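Local coordinates for protein putative tetR family transcriptional regulator (Streptomyces coelicolor A3, PDB 2Q24) that probably binds DNA at regulatory sites and controls transcription, as a dimeric member of the TetR family, at residues Asn16-Phe28 / Phe55-Glu69. Sequence-based numbering, arbitrary orientation. Where two conformers were deposited one is given.
Sequences NRDKILAAAVRVF and FPTREALIEAAYRNE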
ATOM      1  N   ASN B  16      -3.526 -17.916   8.210  1.00 38.80           N
ATOM      2  CA  ASN B  16      -2.155 -18.487   8.406  1.00 38.71           C
ATOM      3  C   ASN B  16      -1.011 -17.511   8.090  1.00 38.13           C
ATOM      4  O   ASN B  16      -0.048 -17.403   8.876  1.00 38.35           O
ATOM      5  N   ARG B  17      -1.114 -16.821   6.945  1.00 36.93           N
ATOM      6  CA  ARG B  17      -0.127 -15.793   6.560  0.50 36.10           C
ATOM      7  C   ARG B  17      -0.197 -14.551   7.457  1.00 35.87           C
ATOM      8  O   ARG B  17       0.840 -14.089   7.961  1.00 35.51           O
ATOM      9  CB  ARG B  17      -0.233 -15.406   5.071  0.50 36.36           C
ATOM     10  CG  ARG B  17       0.839 -14.391   4.609  0.50 35.77           C
ATOM     11  CD  ARG B  17       0.523 -13.755   3.252  0.50 36.43           C
ATOM     12  NE  ARG B  17       1.356 -12.574   2.956  0.50 35.08           N
ATOM     13  CZ  ARG B  17       2.560 -12.605   2.377  0.50 34.13           C
ATOM     14  NH1 ARG B  17       3.116 -13.759   2.042  0.50 34.23           N
ATOM     15  NH2 ARG B  17       3.217 -11.470   2.139  0.50 32.57           N
ATOM     16  N   ASP B  18      -1.400 -14.004   7.653  1.00 34.96           N
ATOM     17  CA  ASP B  18      -1.593 -12.866   8.553  1.00 34.26           C
ATOM     18  C   ASP B  18      -1.061 -13.215   9.958  1.00 32.78           C
ATOM     19  O   ASP B  18      -0.464 -12.373  10.638  1.00 31.08           O
ATOM     20  CB  ASP B  18      -3.074 -12.491   8.643  1.00 35.01           C
ATOM     21  CG  ASP B  18      -3.438 -11.208   7.865  1.00 37.86           C
ATOM     22  OD1 ASP B  18      -2.635 -10.672   7.058  1.00 39.95           O
ATOM     23  OD2 ASP B  18      -4.584 -10.739   8.056  1.00 38.97           O
ATOM     24  N   LYS B  19      -1.246 -14.470  10.387  1.00 32.06           N
ATOM     25  CA  LYS B  19      -0.747 -14.870  11.697  1.00 31.18           C
ATOM     26  C   LYS B  19       0.752 -14.863  11.796  1.00 30.36           C
ATOM     27  O   LYS B  19       1.307 -14.361  12.778  1.00 29.59           O
ATOM     28  CB  LYS B  19      -1.328 -16.220  12.148  1.00 31.08           C
ATOM     29  CG  LYS B  19      -2.582 -16.049  12.966  1.00 31.29           C
ATOM     30  CD  LYS B  19      -3.311 -17.355  13.193  1.00 31.72           C
ATOM     31  CE  LYS B  19      -2.431 -18.391  13.830  1.00 31.31           C
ATOM     32  NZ  LYS B  19      -3.188 -19.616  14.271  1.00 32.50           N
ATOM     33  N   ILE B  20       1.407 -15.405  10.770  1.00 29.99           N
ATOM     34  CA  ILE B  20       2.855 -15.487  10.737  1.00 29.65           C
ATOM     35  C   ILE B  20       3.402 -14.085  10.726  1.00 29.60           C
ATOM     36  O   ILE B  20       4.322 -13.765  11.494  1.00 29.68           O
ATOM     37  CB  ILE B  20       3.366 -16.276   9.486  1.00 29.94           C
ATOM     38  CG1 ILE B  20       3.125 -17.784   9.672  1.00 30.68           C
ATOM     39  CG2 ILE B  20       4.873 -16.065   9.283  1.00 31.82           C
ATOM     40  CD1 ILE B  20       3.383 -18.609   8.372  1.00 29.25           C
ATOM     41  N   LEU B  21       2.835 -13.254   9.836  1.00 27.54           N
ATOM     42  CA  LEU B  21       3.369 -11.908   9.643  1.00 27.54           C
ATOM     43  C   LEU B  21       3.173 -11.014  10.864  1.00 27.48           C
ATOM     44  O   LEU B  21       4.073 -10.275  11.232  1.00 28.87           O
ATOM     45  CB  LEU B  21       2.808 -11.266   8.364  1.00 26.67           C
ATOM     46  CG  LEU B  21       3.168 -12.079   7.104  1.00 26.95           C
ATOM     47  CD1 LEU B  21       2.594 -11.396   5.881  1.00 26.45           C
ATOM     48  CD2 LEU B  21       4.711 -12.289   6.943  1.00 29.12           C
ATOM     49  N   ALA B  22       2.020 -11.127  11.521  1.00 28.38           N
ATOM     50  CA  ALA B  22       1.767 -10.401  12.765  1.00 28.53           C
ATOM     51  C   ALA B  22       2.777 -10.816  13.839  1.00 28.64           C
ATOM     52  O   ALA B  22       3.390  -9.968  14.500  1.00 28.69           O
ATOM     53  CB  ALA B  22       0.340 -10.653  13.241  1.00 27.80           C
ATOM     54  N   ALA B  23       2.969 -12.125  13.984  1.00 28.41           N
ATOM     55  CA  ALA B  23       3.974 -12.668  14.910  1.00 29.49           C
ATOM     56  C   ALA B  23       5.401 -12.215  14.562  1.00 28.99           C
ATOM     57  O   ALA B  23       6.173 -11.848  15.466  1.00 29.36           O
ATOM     58  CB  ALA B  23       3.886 -14.220  14.973  1.00 29.52           C
ATOM     59  N   ALA B  24       5.755 -12.219  13.267  1.00 29.09           N
ATOM     60  CA  ALA B  24       7.042 -11.703  12.828  1.00 28.73           C
ATOM     61  C   ALA B  24       7.276 -10.249  13.234  1.00 29.61           C
ATOM     62  O   ALA B  24       8.347  -9.894  13.702  1.00 30.15           O
ATOM     63  CB  ALA B  24       7.187 -11.862  11.298  1.00 29.34           C
ATOM     64  N   VAL B  25       6.291  -9.382  12.994  1.00 29.49           N
ATOM     65  CA  VAL B  25       6.445  -8.002  13.376  1.00 29.63           C
ATOM     66  C   VAL B  25       6.701  -7.889  14.881  1.00 30.64           C
ATOM     67  O   VAL B  25       7.576  -7.142  15.296  1.00 30.94           O
ATOM     68  CB  VAL B  25       5.197  -7.179  12.997  1.00 29.34           C
ATOM     69  CG1 VAL B  25       5.201  -5.793  13.687  1.00 30.56           C
ATOM     70  CG2 VAL B  25       5.081  -7.055  11.461  1.00 26.13           C
ATOM     71  N   ARG B  26       5.923  -8.622  15.682  1.00 30.90           N
ATOM     72  CA  ARG B  26       6.015  -8.579  17.140  1.00 31.67           C
ATOM     73  C   ARG B  26       7.435  -8.995  17.563  1.00 31.18           C
ATOM     74  O   ARG B  26       8.121  -8.284  18.307  1.00 30.99           O
ATOM     75  CB  ARG B  26       4.940  -9.524  17.708  1.00 32.67           C
ATOM     76  CG  ARG B  26       4.657  -9.510  19.214  1.00 36.73           C
ATOM     77  CD  ARG B  26       3.601 -10.610  19.548  1.00 42.41           C
ATOM     78  NE  ARG B  26       2.669 -10.821  18.414  1.00 47.09           N
ATOM     79  CZ  ARG B  26       1.994 -11.949  18.151  1.00 46.91           C
ATOM     80  NH1 ARG B  26       2.100 -13.021  18.937  1.00 48.28           N
ATOM     81  NH2 ARG B  26       1.191 -12.001  17.088  1.00 45.46           N
ATOM     82  N   VAL B  27       7.888 -10.128  17.051  1.00 31.42           N
ATOM     83  CA  VAL B  27       9.173 -10.694  17.474  1.00 31.15           C
ATOM     84  C   VAL B  27      10.372  -9.889  16.929  1.00 31.39           C
ATOM     85  O   VAL B  27      11.346  -9.653  17.641  1.00 31.64           O
ATOM     86  CB  VAL B  27       9.289 -12.211  17.112  1.00 31.58           C
ATOM     87  CG1 VAL B  27      10.649 -12.784  17.555  1.00 32.81           C
ATOM     88  CG2 VAL B  27       8.171 -13.026  17.776  1.00 30.65           C
ATOM     89  N   PHE B  28      10.321  -9.480  15.665  1.00 30.48           N
ATOM     90  CA  PHE B  28      11.410  -8.668  15.125  1.00 31.08           C
ATOM     91  C   PHE B  28      11.456  -7.294  15.789  1.00 31.10           C
ATOM     92  O   PHE B  28      12.542  -6.765  16.017  1.00 30.86           O
ATOM     93  CB  PHE B  28      11.327  -8.528  13.602  1.00 31.11           C
ATOM     94  CG  PHE B  28      11.810  -9.744  12.855  1.00 31.61           C
ATOM     95  CD1 PHE B  28      13.112 -10.227  13.030  1.00 31.79           C
ATOM     96  CD2 PHE B  28      10.961 -10.411  11.982  1.00 34.36           C
ATOM     97  CE1 PHE B  28      13.547 -11.360  12.351  1.00 33.58           C
ATOM     98  CE2 PHE B  28      11.400 -11.547  11.286  1.00 36.04           C
ATOM     99  CZ  PHE B  28      12.686 -12.010  11.473  1.00 34.96           C
ATOM    100  N   PHE B  55       8.390 -18.526   3.324  1.00 39.44           N
ATOM    101  CA  PHE B  55       9.387 -17.442   3.421  1.00 39.32           C
ATOM    102  C   PHE B  55      10.751 -18.056   3.605  1.00 40.13           C
ATOM    103  O   PHE B  55      11.192 -18.239   4.749  1.00 40.74           O
ATOM    104  CB  PHE B  55       9.106 -16.530   4.616  1.00 38.97           C
ATOM    105  CG  PHE B  55       7.710 -16.029   4.664  1.00 38.80           C
ATOM    106  CD1 PHE B  55       7.348 -14.901   3.948  1.00 34.96           C
ATOM    107  CD2 PHE B  55       6.738 -16.710   5.388  1.00 37.04           C
ATOM    108  CE1 PHE B  55       6.037 -14.449   3.968  1.00 34.98           C
ATOM    109  CE2 PHE B  55       5.411 -16.250   5.418  1.00 36.78           C
ATOM    110  CZ  PHE B  55       5.067 -15.118   4.701  1.00 36.12           C
ATOM    111  N   PRO B  56      11.440 -18.345   2.487  1.00 39.87           N
ATOM    112  CA  PRO B  56      12.612 -19.205   2.435  1.00 39.87           C
ATOM    113  C   PRO B  56      13.878 -18.515   2.925  1.00 38.61           C
ATOM    114  O   PRO B  56      14.969 -19.080   2.845  1.00 39.37           O
ATOM    115  CB  PRO B  56      12.759 -19.511   0.931  1.00 39.71           C
ATOM    116  CG  PRO B  56      11.561 -18.889   0.261  1.00 41.02           C
ATOM    117  CD  PRO B  56      11.139 -17.789   1.163  1.00 40.21           C
ATOM    118  N   THR B  57      13.722 -17.300   3.428  1.00 36.41           N
ATOM    119  CA  THR B  57      14.837 -16.461   3.752  1.00 33.35           C
ATOM    120  C   THR B  57      14.354 -15.580   4.903  1.00 32.09           C
ATOM    121  O   THR B  57      13.193 -15.162   4.931  1.00 31.60           O
ATOM    122  CB  THR B  57      15.202 -15.651   2.467  1.00 34.58           C
ATOM    123  OG1 THR B  57      16.396 -16.193   1.847  1.00 35.37           O
ATOM    124  CG2 THR B  57      15.363 -14.202   2.730  1.00 29.23           C
ATOM    125  N   ARG B  58      15.233 -15.288   5.848  1.00 30.81           N
ATOM    126  CA  ARG B  58      14.872 -14.400   6.943  1.00 30.17           C
ATOM    127  C   ARG B  58      14.500 -13.014   6.411  1.00 29.09           C
ATOM    128  O   ARG B  58      13.517 -12.400   6.867  1.00 27.71           O
ATOM    129  CB  ARG B  58      16.046 -14.288   7.919  1.00 30.61           C
ATOM    130  CG  ARG B  58      15.736 -13.482   9.153  1.00 31.70           C
ATOM    131  CD  ARG B  58      17.006 -13.218   9.946  1.00 37.34           C
ATOM    132  NE  ARG B  58      17.294 -14.336  10.852  1.00 43.26           N
ATOM    133  CZ  ARG B  58      16.991 -14.336  12.155  1.00 44.43           C
ATOM    134  NH1 ARG B  58      16.416 -13.274  12.719  1.00 44.35           N
ATOM    135  NH2 ARG B  58      17.275 -15.393  12.899  1.00 46.38           N
ATOM    136  N   GLU B  59      15.287 -12.509   5.457  1.00 28.26           N
ATOM    137  CA  GLU B  59      14.973 -11.183   4.910  1.00 28.72           C
ATOM    138  C   GLU B  59      13.647 -11.130   4.136  1.00 27.40           C
ATOM    139  O   GLU B  59      12.977 -10.092   4.116  1.00 26.67           O
ATOM    140  CB  GLU B  59      16.133 -10.528   4.133  1.00 30.47           C
ATOM    141  CG  GLU B  59      17.257 -11.362   3.624  1.00 34.63           C
ATOM    142  CD  GLU B  59      17.977 -12.184   4.684  1.00 39.39           C
ATOM    143  OE1 GLU B  59      18.727 -11.635   5.523  1.00 40.95           O
ATOM    144  OE2 GLU B  59      17.791 -13.404   4.649  1.00 39.51           O
ATOM    145  N   ALA B  60      13.260 -12.242   3.520  1.00 25.26           N
ATOM    146  CA  ALA B  60      11.967 -12.278   2.840  1.00 26.26           C
ATOM    147  C   ALA B  60      10.832 -12.200   3.886  1.00 24.99           C
ATOM    148  O   ALA B  60       9.813 -11.528   3.671  1.00 24.89           O
ATOM    149  CB  ALA B  60      11.855 -13.489   2.019  1.00 25.85           C
ATOM    150  N   LEU B  61      11.025 -12.887   5.006  1.00 24.57           N
ATOM    151  CA  LEU B  61      10.071 -12.812   6.146  1.00 23.03           C
ATOM    152  C   LEU B  61       9.964 -11.406   6.701  1.00 23.26           C
ATOM    153  O   LEU B  61       8.865 -10.887   6.885  1.00 23.15           O
ATOM    154  CB  LEU B  61      10.426 -13.829   7.262  1.00 23.17           C
ATOM    155  CG  LEU B  61       9.422 -13.888   8.416  1.00 24.57           C
ATOM    156  CD1 LEU B  61       8.018 -14.252   7.883  1.00 23.20           C
ATOM    157  CD2 LEU B  61       9.880 -14.865   9.536  1.00 23.18           C
ATOM    158  N   ILE B  62      11.101 -10.770   6.969  1.00 22.93           N
ATOM    159  CA  ILE B  62      11.108  -9.390   7.487  1.00 22.51           C
ATOM    160  C   ILE B  62      10.407  -8.448   6.517  1.00 22.32           C
ATOM    161  O   ILE B  62       9.532  -7.686   6.920  1.00 22.49           O
ATOM    162  CB  ILE B  62      12.569  -8.905   7.672  1.00 22.72           C
ATOM    163  CG1 ILE B  62      13.222  -9.699   8.817  1.00 22.84           C
ATOM    164  CG2 ILE B  62      12.623  -7.392   7.981  1.00 23.88           C
ATOM    165  CD1 ILE B  62      14.757  -9.699   8.751  1.00 21.62           C
ATOM    166  N   GLU B  63      10.779  -8.511   5.238  1.00 22.47           N
ATOM    167  CA  GLU B  63      10.125  -7.631   4.229  1.00 22.92           C
ATOM    168  C   GLU B  63       8.619  -7.827   4.162  1.00 23.02           C
ATOM    169  O   GLU B  63       7.844  -6.852   4.217  1.00 22.90           O
ATOM    170  CB  GLU B  63      10.741  -7.822   2.833  1.00 24.40           C
ATOM    171  CG  GLU B  63       9.943  -7.040   1.807  1.00 25.87           C
ATOM    172  CD  GLU B  63      10.530  -7.019   0.440  1.00 32.49           C
ATOM    173  OE1 GLU B  63      11.742  -7.256   0.290  1.00 33.73           O
ATOM    174  OE2 GLU B  63       9.731  -6.791  -0.497  1.00 34.69           O
ATOM    175  N   ALA B  64       8.182  -9.080   4.020  1.00 23.76           N
ATOM    176  CA  ALA B  64       6.731  -9.398   4.006  1.00 25.30           C
ATOM    177  C   ALA B  64       5.979  -8.922   5.265  1.00 24.60           C
ATOM    178  O   ALA B  64       4.867  -8.375   5.181  1.00 24.04           O
ATOM    179  CB  ALA B  64       6.525 -10.899   3.815  1.00 25.74           C
ATOM    180  N   ALA B  65       6.600  -9.113   6.432  1.00 24.25           N
ATOM    181  CA  ALA B  65       6.031  -8.666   7.720  1.00 23.86           C
ATOM    182  C   ALA B  65       5.844  -7.158   7.750  1.00 24.48           C
ATOM    183  O   ALA B  65       4.738  -6.669   8.110  1.00 24.72           O
ATOM    184  CB  ALA B  65       6.895  -9.076   8.881  1.00 24.42           C
ATOM    185  N   TYR B  66       6.899  -6.428   7.356  1.00 23.39           N
ATOM    186  CA  TYR B  66       6.801  -4.967   7.270  1.00 22.94           C
ATOM    187  C   TYR B  66       5.689  -4.541   6.283  1.00 22.74           C
ATOM    188  O   TYR B  66       4.874  -3.674   6.616  1.00 23.70           O
ATOM    189  CB  TYR B  66       8.162  -4.321   6.902  1.00 22.80           C
ATOM    190  CG  TYR B  66       8.060  -2.797   6.811  1.00 24.13           C
ATOM    191  CD1 TYR B  66       8.058  -1.980   7.978  1.00 28.04           C
ATOM    192  CD2 TYR B  66       7.964  -2.172   5.568  1.00 25.64           C
ATOM    193  CE1 TYR B  66       7.958  -0.592   7.862  1.00 28.23           C
ATOM    194  CE2 TYR B  66       7.878  -0.803   5.460  1.00 27.34           C
ATOM    195  CZ  TYR B  66       7.855  -0.034   6.603  1.00 28.50           C
ATOM    196  OH  TYR B  66       7.739   1.329   6.462  1.00 32.71           O
ATOM    197  N   ARG B  67       5.663  -5.126   5.087  1.00 22.81           N
ATOM    198  CA  ARG B  67       4.682  -4.735   4.081  1.00 23.77           C
ATOM    199  C   ARG B  67       3.280  -5.040   4.530  1.00 25.13           C
ATOM    200  O   ARG B  67       2.333  -4.290   4.244  1.00 24.72           O
ATOM    201  CB  ARG B  67       4.974  -5.483   2.775  1.00 24.94           C
ATOM    202  CG  ARG B  67       6.219  -4.958   2.090  1.00 23.77           C
ATOM    203  CD  ARG B  67       6.580  -5.760   0.822  1.00 24.58           C
ATOM    204  NE  ARG B  67       5.552  -5.657  -0.216  1.00 27.06           N
ATOM    205  CZ  ARG B  67       5.669  -6.141  -1.437  1.00 25.52           C
ATOM    206  NH1 ARG B  67       6.784  -6.801  -1.774  1.00 24.41           N
ATOM    207  NH2 ARG B  67       4.676  -5.989  -2.313  1.00 25.25           N
ATOM    208  N   ASN B  68       3.115  -6.177   5.225  1.00 23.68           N
ATOM    209  CA  ASN B  68       1.816  -6.519   5.768  1.00 25.09           C
ATOM    210  C   ASN B  68       1.360  -5.520   6.826  1.00 25.13           C
ATOM    211  O   ASN B  68       0.182  -5.159   6.867  1.00 24.50           O
ATOM    212  CB  ASN B  68       1.875  -7.941   6.380  1.00 25.60           C
ATOM    213  CG  ASN B  68       0.537  -8.369   6.951  1.00 28.41           C
ATOM    214  OD1 ASN B  68       0.381  -8.425   8.156  1.00 28.49           O
ATOM    215  ND2 ASN B  68      -0.425  -8.686   6.073  1.00 29.65           N
ATOM    216  N   GLU B  69       2.290  -5.059   7.678  1.00 24.36           N
ATOM    217  CA  GLU B  69       1.978  -4.094   8.732  1.00 24.86           C
ATOM    218  C   GLU B  69       1.479  -2.755   8.115  1.00 23.51           C
ATOM    219  O   GLU B  69       0.477  -2.169   8.555  1.00 24.25           O
ATOM    220  CB  GLU B  69       3.228  -3.857   9.625  1.00 25.69           C
ATOM    221  CG  GLU B  69       3.084  -2.765  10.703  1.00 27.57           C
ATOM    222  CD  GLU B  69       2.339  -3.192  11.942  1.00 35.55           C
ATOM    223  OE1 GLU B  69       1.863  -4.357  12.026  1.00 34.97           O
ATOM    224  OE2 GLU B  69       2.229  -2.348  12.865  1.00 36.58           O
TER
HETATM  225  O   HOH W   1       3.510  -8.788   2.813  1.00 27.37           O
HETATM  226  O   HOH W   2      -1.127  -9.743   9.946  1.00 32.38           O
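In the TetR-type DNA-binding domain, helix 17-31 crosses the helix that follows the predicted helix-turn-helix; the axes of the two 12-residue helical segments 17-28 and 58-69 pass within 8.5 Å at 101°. L21 enters a hole between L61, A64, A65 and N68, its CD1 3.6 Å from N68 CB and its CD2 reaching the F55 ring; L61 returns the knob among I20, L21, A24 and F28. Near the crossing A24 CB meets A65 CB at 3.7 Å, and V25 CG2 packs against A65 O at 3.4 Å. Farther along, I62 CG1 lies over one face of the F28 ring, 3.7 Å from its centroid, while R58 NH1 comes to the ring edge near CE1, and its guanidinium hydrogen-bonds A35 O through NH2. At the other end N68, its CG anti to the backbone N (chi1 -179°), turns its amide to D18: ND2 bonds OD1 at 3.1 Å, 23° out of the amide plane, and also reaches D124 of the second subunit. A water links N68 OD1 to D18 O, and another joins R17 NH2 to A64 O. Without this amide, as with an alanine here, D18 OD1 and D124 of the second subunit would probably lose their shared donor and the water on D18 O its amide acceptor. The contact thus pairs a close-packed apolar centre with a polar, hydrated margin whose amide ties the N-terminal helix to the dimer partner.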